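Local coordinates for assemblin (Human herpesvirus 3, PDB 1VZV), which is the serine protease of the varicella-zoster virus capsid scaffold, probably cleaving the assembly protein during capsid maturation, with the dimer as the active species, at residues Tyr4-Leu9 with Phe62-Val67; Pro107-Ser112 with Thr128-Cys133. All blocks are in the same frame, centred on the assembly; numbering follows the deposited sequence.

Overall arrangement
Both contacts belong to the mixed, seven-stranded sheet that forms the barrel core of assemblin. Contact 1 pairs strands 3-8 and 61-67, and contact 2 pairs strands 108-112 and 129-133; their centres lie about 10 Å apart. The two pairs meet through apolar side chains: Phe63 CZ is 3.7 Å from Val109 CG2, and Leu9 CG is 3.8 Å from Leu111 CD1. Contact 2 carries Ser110 and His129 of the catalytic triad, which His42 completes, with the side chains of His129 and His42 about 3 Å apart. Contact 1 packs against the Val109 and Val130 side of contact 2, the face opposite to that of Ser110 and His129; the side chain of Leu9 is about 8 Å from that of Ser110.

Contact 1: Tyr4-Leu9 with Phe62-Val67; sequences YVAGYL and FFLGIV
Val5 and Gly65 form a hydrogen-bonded pair in the antiparallel part of the assemblin barrel sheet, where residues 4-8 and 62-67 run with their N-to-C directions at 166°. Val5 N donates to Gly65 O (3.1 Å) and Gly65 N returns a bond to Val5 O (2.8 Å). Gly7 and Phe63 repeat the exchange two residues on, and the bond from Phe63 N to Gly7 O is almost straight, at 175°.

Tyr4, Ala6, Tyr8, Phe62, Leu64 and Ile66 share one face of the sheet. Here Phe62 CG is anti to its backbone N (chi1 -172°), and the ring turns an edge to Tyr8 in a T-shaped stack: CD1 of Phe62 sits over the centre of the Tyr8 ring, 3.9 Å from Tyr8 CD1. Ala6 CB lies near both Phe62 CZ and Leu64 CD1. At the far end Ile66 runs alongside Tyr4, its CD1 near CZ and 3.4 Å from Tyr4 OH.

On the other face, Val5 CG2 meets Val67 CG2 at 3.8 Å. The Phe63 ring has Gly7 O at its edge and Val5 O over one face, and its CE1 lies against Gly7 N (3.7 Å), where Gly7 has no side chain. Leu9 CD1 reaches Phe63 CD1.

Helix 161-173 packs on Phe62 and Leu64, helix 149-152 on Tyr4, Ala6 and Leu64, while Tyr8 OH is hydrogen-bonded to Asp57 OD2.

Contact 2: Pro107-Ser112 with Thr128-Cys133; sequences PSVSLS and THVALC
Ser110 O accepts a hydrogen bond from Ala131 N at 2.6 Å, and Ser110 N donates in return to Ala131 O at the same 2.6 Å, so both backbone polar groups of the catalytic serine are tied to one residue of the neighbouring strand. Ala131 O also receives the CA-H of Val109. This is the central hydrogen-bonded pair between antiparallel strands 108-112 and 129-133 of the assemblin fold. Ser108 N with Cys133 O (2.7 Å) continues it at one end, and Ser112 N with His129 O (2.9 Å) at the other.

Ser108, Ser110, Ser112, His129, Ala131 and Cys133 share one face, where Ser110 CB lies beside Ala131 CB (3.8 Å). Val109, Leu111, Val130 and Leu132 point to the opposite face. There Val130 CG1 packs against both methyls of Val109, coming to 3.5 Å from Val109 CG1, and Val109 CG2 also meets Leu132 CD2 at 3.6 Å.

The ring of His42 meets that of His129 with planes at about 85°, and the His42 side chain also touches Ser110 and Ala131. Outside the pair, Ser108 OG is bonded to Val134 O.

Ser110 and His129 thus lie on adjoining strands with His42 beside both, as expected for the Ser-His-His triad of herpesvirus proteases. Because Ser110 pairs with Ala131 and Ser112 with His129, the register places the serine and the second histidine two residues apart along the strands and on the same face, consistent with a shared role around His42.

Contact 1: Tyr4-Leu9 with Phe62-Val67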
loop_
_atom_site.group_PDB
_atom_site.type_symbol
_atom_site.label_atom_id
_atom_site.label_comp_id
_atom_site.label_asym_id
_atom_site.label_seq_id
_atom_site.Cartn_x
_atom_site.Cartn_y
_atom_site.Cartn_z
ATOM N N TYR A 4 -16.236 -14.700 -6.078
ATOM C CA TYR A 4 -16.763 -14.357 -7.368
ATOM C C TYR A 4 -16.655 -12.872 -7.371
ATOM O O TYR A 4 -16.889 -12.232 -6.347
ATOM C CB TYR A 4 -18.211 -14.787 -7.483
ATOM C CG TYR A 4 -18.315 -16.267 -7.511
ATOM C CD1 TYR A 4 -18.259 -17.002 -6.333
ATOM C CD2 TYR A 4 -18.316 -16.949 -8.723
ATOM C CE1 TYR A 4 -18.182 -18.365 -6.355
ATOM C CE2 TYR A 4 -18.238 -18.331 -8.754
ATOM C CZ TYR A 4 -18.166 -19.025 -7.564
ATOM O OH TYR A 4 -18.052 -20.385 -7.590
ATOM N N VAL A 5 -16.198 -12.342 -8.494
ATOM C CA VAL A 5 -16.038 -10.913 -8.678
ATOM C C VAL A 5 -16.918 -10.576 -9.874
ATOM O O VAL A 5 -16.990 -11.369 -10.818
ATOM C CB VAL A 5 -14.592 -10.586 -9.050
ATOM C CG1 VAL A 5 -14.354 -9.107 -8.989
ATOM C CG2 VAL A 5 -13.648 -11.311 -8.152
ATOM N N ALA A 6 -17.625 -9.453 -9.815
ATOM C CA ALA A 6 -18.474 -9.029 -10.922
ATOM C C ALA A 6 -18.425 -7.504 -11.010
ATOM O O ALA A 6 -18.332 -6.829 -9.989
ATOM C CB ALA A 6 -19.890 -9.510 -10.717
ATOM N N GLY A 7 -18.424 -6.961 -12.222
ATOM C CA GLY A 7 -18.371 -5.523 -12.400
ATOM C C GLY A 7 -18.340 -5.243 -13.883
ATOM O O GLY A 7 -18.382 -6.176 -14.681
ATOM N N TYR A 8 -18.298 -3.971 -14.264
ATOM C CA TYR A 8 -18.253 -3.580 -15.668
ATOM C C TYR A 8 -16.825 -3.420 -16.119
ATOM O O TYR A 8 -16.039 -2.713 -15.488
ATOM C CB TYR A 8 -18.903 -2.229 -15.882
ATOM C CG TYR A 8 -20.371 -2.135 -15.606
ATOM C CD1 TYR A 8 -21.288 -2.462 -16.579
ATOM C CD2 TYR A 8 -20.835 -1.594 -14.418
ATOM C CE1 TYR A 8 -22.603 -2.250 -16.400
ATOM C CE2 TYR A 8 -22.154 -1.378 -14.229
ATOM C CZ TYR A 8 -23.037 -1.704 -15.229
ATOM O OH TYR A 8 -24.377 -1.439 -15.077
ATOM N N LEU A 9 -16.500 -4.013 -17.252
ATOM C CA LEU A 9 -15.150 -3.895 -17.775
ATOM C C LEU A 9 -14.933 -2.444 -18.191
ATOM O O LEU A 9 -13.820 -1.922 -18.078
ATOM C CB LEU A 9 -14.978 -4.816 -18.985
ATOM C CG LEU A 9 -14.381 -6.208 -18.798
ATOM C CD1 LEU A 9 -14.477 -6.631 -17.368
ATOM C CD2 LEU A 9 -15.053 -7.210 -19.724
ATOM N N PHE A 62 -20.423 -6.295 -18.800
ATOM C CA PHE A 62 -20.536 -6.680 -17.383
ATOM C C PHE A 62 -19.996 -8.099 -17.260
ATOM O O PHE A 62 -20.400 -8.972 -18.022
ATOM C CB PHE A 62 -21.988 -6.627 -16.913
ATOM C CG PHE A 62 -22.148 -6.811 -15.436
ATOM C CD1 PHE A 62 -22.013 -5.735 -14.571
ATOM C CD2 PHE A 62 -22.394 -8.065 -14.901
ATOM C CE1 PHE A 62 -22.116 -5.911 -13.192
ATOM C CE2 PHE A 62 -22.496 -8.245 -13.528
ATOM C CZ PHE A 62 -22.355 -7.171 -12.675
ATOM N N PHE A 63 -19.091 -8.338 -16.318
ATOM C CA PHE A 63 -18.496 -9.659 -16.192
ATOM C C PHE A 63 -18.610 -10.277 -14.846
ATOM O O PHE A 63 -18.833 -9.607 -13.856
ATOM C CB PHE A 63 -17.009 -9.629 -16.557
ATOM C CG PHE A 63 -16.066 -9.354 -15.382
ATOM C CD1 PHE A 63 -16.037 -8.115 -14.749
ATOM C CD2 PHE A 63 -15.170 -10.320 -14.960
ATOM C CE1 PHE A 63 -15.136 -7.854 -13.734
ATOM C CE2 PHE A 63 -14.275 -10.055 -13.946
ATOM C CZ PHE A 63 -14.259 -8.825 -13.336
ATOM N N LEU A 64 -18.339 -11.564 -14.814
ATOM C CA LEU A 64 -18.366 -12.337 -13.589
ATOM C C LEU A 64 -17.116 -13.210 -13.690
ATOM O O LEU A 64 -16.729 -13.635 -14.779
ATOM C CB LEU A 64 -19.655 -13.170 -13.524
ATOM C CG LEU A 64 -19.934 -14.057 -12.308
ATOM C CD1 LEU A 64 -19.831 -13.274 -11.028
ATOM C CD2 LEU A 64 -21.322 -14.630 -12.442
ATOM N N GLY A 65 -16.427 -13.417 -12.592
ATOM C CA GLY A 65 -15.246 -14.226 -12.696
ATOM C C GLY A 65 -15.052 -14.984 -11.420
ATOM O O GLY A 65 -15.733 -14.726 -10.417
ATOM N N ILE A 66 -14.162 -15.962 -11.469
ATOM C CA ILE A 66 -13.872 -16.734 -10.287
ATOM C C ILE A 66 -12.391 -16.555 -9.892
ATOM O O ILE A 66 -11.495 -16.488 -10.750
ATOM C CB ILE A 66 -14.301 -18.223 -10.454
ATOM C CG1 ILE A 66 -14.273 -18.938 -9.109
ATOM C CG2 ILE A 66 -13.419 -18.951 -11.440
ATOM C CD1 ILE A 66 -15.025 -20.223 -9.120
ATOM N N VAL A 67 -12.181 -16.298 -8.603
ATOM C CA VAL A 67 -10.856 -16.125 -8.029
ATOM C C VAL A 67 -10.769 -17.208 -6.948
ATOM O O VAL A 67 -11.320 -17.095 -5.853
ATOM C CB VAL A 67 -10.639 -14.667 -7.472
ATOM C CG1 VAL A 67 -9.306 -14.542 -6.732
ATOM C CG2 VAL A 67 -10.684 -13.664 -8.623
#

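Contact 2: Pro107-Ser112 with Thr128-Cys133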
loop_
_atom_site.group_PDB
_atom_site.type_symbol
_atom_site.label_atom_id
_atom_site.label_comp_id
_atom_site.label_asym_id
_atom_site.label_seq_id
_atom_site.Cartn_x
_atom_site.Cartn_y
_atom_site.Cartn_z
ATOM N N PRO A 107 -9.650 -3.179 -5.027
ATOM C CA PRO A 107 -10.994 -2.813 -5.447
ATOM C C PRO A 107 -11.363 -2.658 -6.899
ATOM O O PRO A 107 -12.542 -2.684 -7.206
ATOM C CB PRO A 107 -11.263 -1.532 -4.662
ATOM C CG PRO A 107 -9.960 -0.941 -4.498
ATOM C CD PRO A 107 -9.069 -2.114 -4.196
ATOM N N SER A 108 -10.419 -2.456 -7.799
ATOM C CA SER A 108 -10.799 -2.301 -9.199
ATOM C C SER A 108 -10.308 -3.393 -10.168
ATOM O O SER A 108 -9.464 -4.225 -9.832
ATOM C CB SER A 108 -10.431 -0.901 -9.702
ATOM O OG SER A 108 -11.035 0.126 -8.918
ATOM N N VAL A 109 -10.844 -3.372 -11.383
ATOM C CA VAL A 109 -10.529 -4.348 -12.424
ATOM C C VAL A 109 -10.118 -3.620 -13.675
ATOM O O VAL A 109 -10.808 -2.697 -14.080
ATOM C CB VAL A 109 -11.771 -5.184 -12.743
ATOM C CG1 VAL A 109 -11.910 -5.451 -14.264
ATOM C CG2 VAL A 109 -11.744 -6.480 -11.903
ATOM N N SER A 110 -9.053 -4.096 -14.327
ATOM C CA SER A 110 -8.529 -3.480 -15.542
ATOM C C SER A 110 -8.562 -4.446 -16.701
ATOM O O SER A 110 -7.932 -5.473 -16.652
ATOM C CB SER A 110 -7.098 -3.001 -15.310
ATOM O OG SER A 110 -6.853 -1.749 -15.959
ATOM N N LEU A 111 -9.321 -4.104 -17.735
ATOM C CA LEU A 111 -9.469 -4.932 -18.935
ATOM C C LEU A 111 -8.385 -4.630 -19.930
ATOM O O LEU A 111 -8.508 -3.678 -20.707
ATOM C CB LEU A 111 -10.798 -4.635 -19.631
ATOM C CG LEU A 111 -10.971 -5.312 -20.989
ATOM C CD1 LEU A 111 -11.219 -6.795 -20.822
ATOM C CD2 LEU A 111 -12.108 -4.686 -21.723
ATOM N N SER A 112 -7.318 -5.404 -19.915
ATOM C CA SER A 112 -6.262 -5.159 -20.886
ATOM C C SER A 112 -6.832 -5.692 -22.205
ATOM O O SER A 112 -6.745 -6.898 -22.503
ATOM C CB SER A 112 -4.972 -5.892 -20.507
ATOM O OG SER A 112 -5.061 -6.447 -19.196
ATOM N N THR A 128 -7.973 -10.478 -23.714
ATOM C CA THR A 128 -6.609 -10.778 -23.233
ATOM C C THR A 128 -6.708 -11.160 -21.755
ATOM O O THR A 128 -6.822 -12.355 -21.437
ATOM C CB THR A 128 -5.556 -9.659 -23.502
ATOM O OG1 THR A 128 -5.224 -9.655 -24.893
ATOM C CG2 THR A 128 -4.283 -9.926 -22.761
ATOM N N HIS A 129 -6.745 -10.171 -20.861
ATOM C CA HIS A 129 -6.877 -10.477 -19.444
ATOM C C HIS A 129 -7.431 -9.301 -18.642
ATOM O O HIS A 129 -7.337 -8.150 -19.083
ATOM C CB HIS A 129 -5.547 -10.944 -18.866
ATOM C CG HIS A 129 -4.562 -9.843 -18.693
ATOM N ND1 HIS A 129 -4.158 -9.361 -17.471
ATOM C CD2 HIS A 129 -3.957 -9.061 -19.615
ATOM C CE1 HIS A 129 -3.357 -8.328 -17.678
ATOM N NE2 HIS A 129 -3.205 -8.108 -18.965
ATOM N N VAL A 130 -8.049 -9.635 -17.503
ATOM C CA VAL A 130 -8.671 -8.715 -16.543
ATOM C C VAL A 130 -7.712 -8.578 -15.352
ATOM O O VAL A 130 -7.381 -9.585 -14.725
ATOM C CB VAL A 130 -10.000 -9.338 -16.003
ATOM C CG1 VAL A 130 -10.488 -8.598 -14.776
ATOM C CG2 VAL A 130 -11.071 -9.365 -17.108
ATOM N N ALA A 131 -7.289 -7.360 -15.009
ATOM C CA ALA A 131 -6.371 -7.155 -13.896
ATOM C C ALA A 131 -7.089 -6.641 -12.649
ATOM O O ALA A 131 -8.084 -5.940 -12.742
ATOM C CB ALA A 131 -5.319 -6.201 -14.298
ATOM N N LEU A 132 -6.642 -7.062 -11.479
ATOM C CA LEU A 132 -7.231 -6.571 -10.243
ATOM C C LEU A 132 -6.247 -5.482 -9.784
ATOM O O LEU A 132 -5.042 -5.662 -9.904
ATOM C CB LEU A 132 -7.355 -7.699 -9.201
ATOM C CG LEU A 132 -8.340 -8.868 -9.412
ATOM C CD1 LEU A 132 -8.258 -9.780 -8.217
ATOM C CD2 LEU A 132 -9.772 -8.393 -9.629
ATOM N N CYS A 133 -6.734 -4.378 -9.231
ATOM C CA CYS A 133 -5.843 -3.291 -8.846
ATOM C C CYS A 133 -6.546 -2.302 -7.917
ATOM O O CYS A 133 -7.699 -2.502 -7.602
ATOM C CB CYS A 133 -5.458 -2.578 -10.141
ATOM S SG CYS A 133 -6.908 -2.226 -11.229
#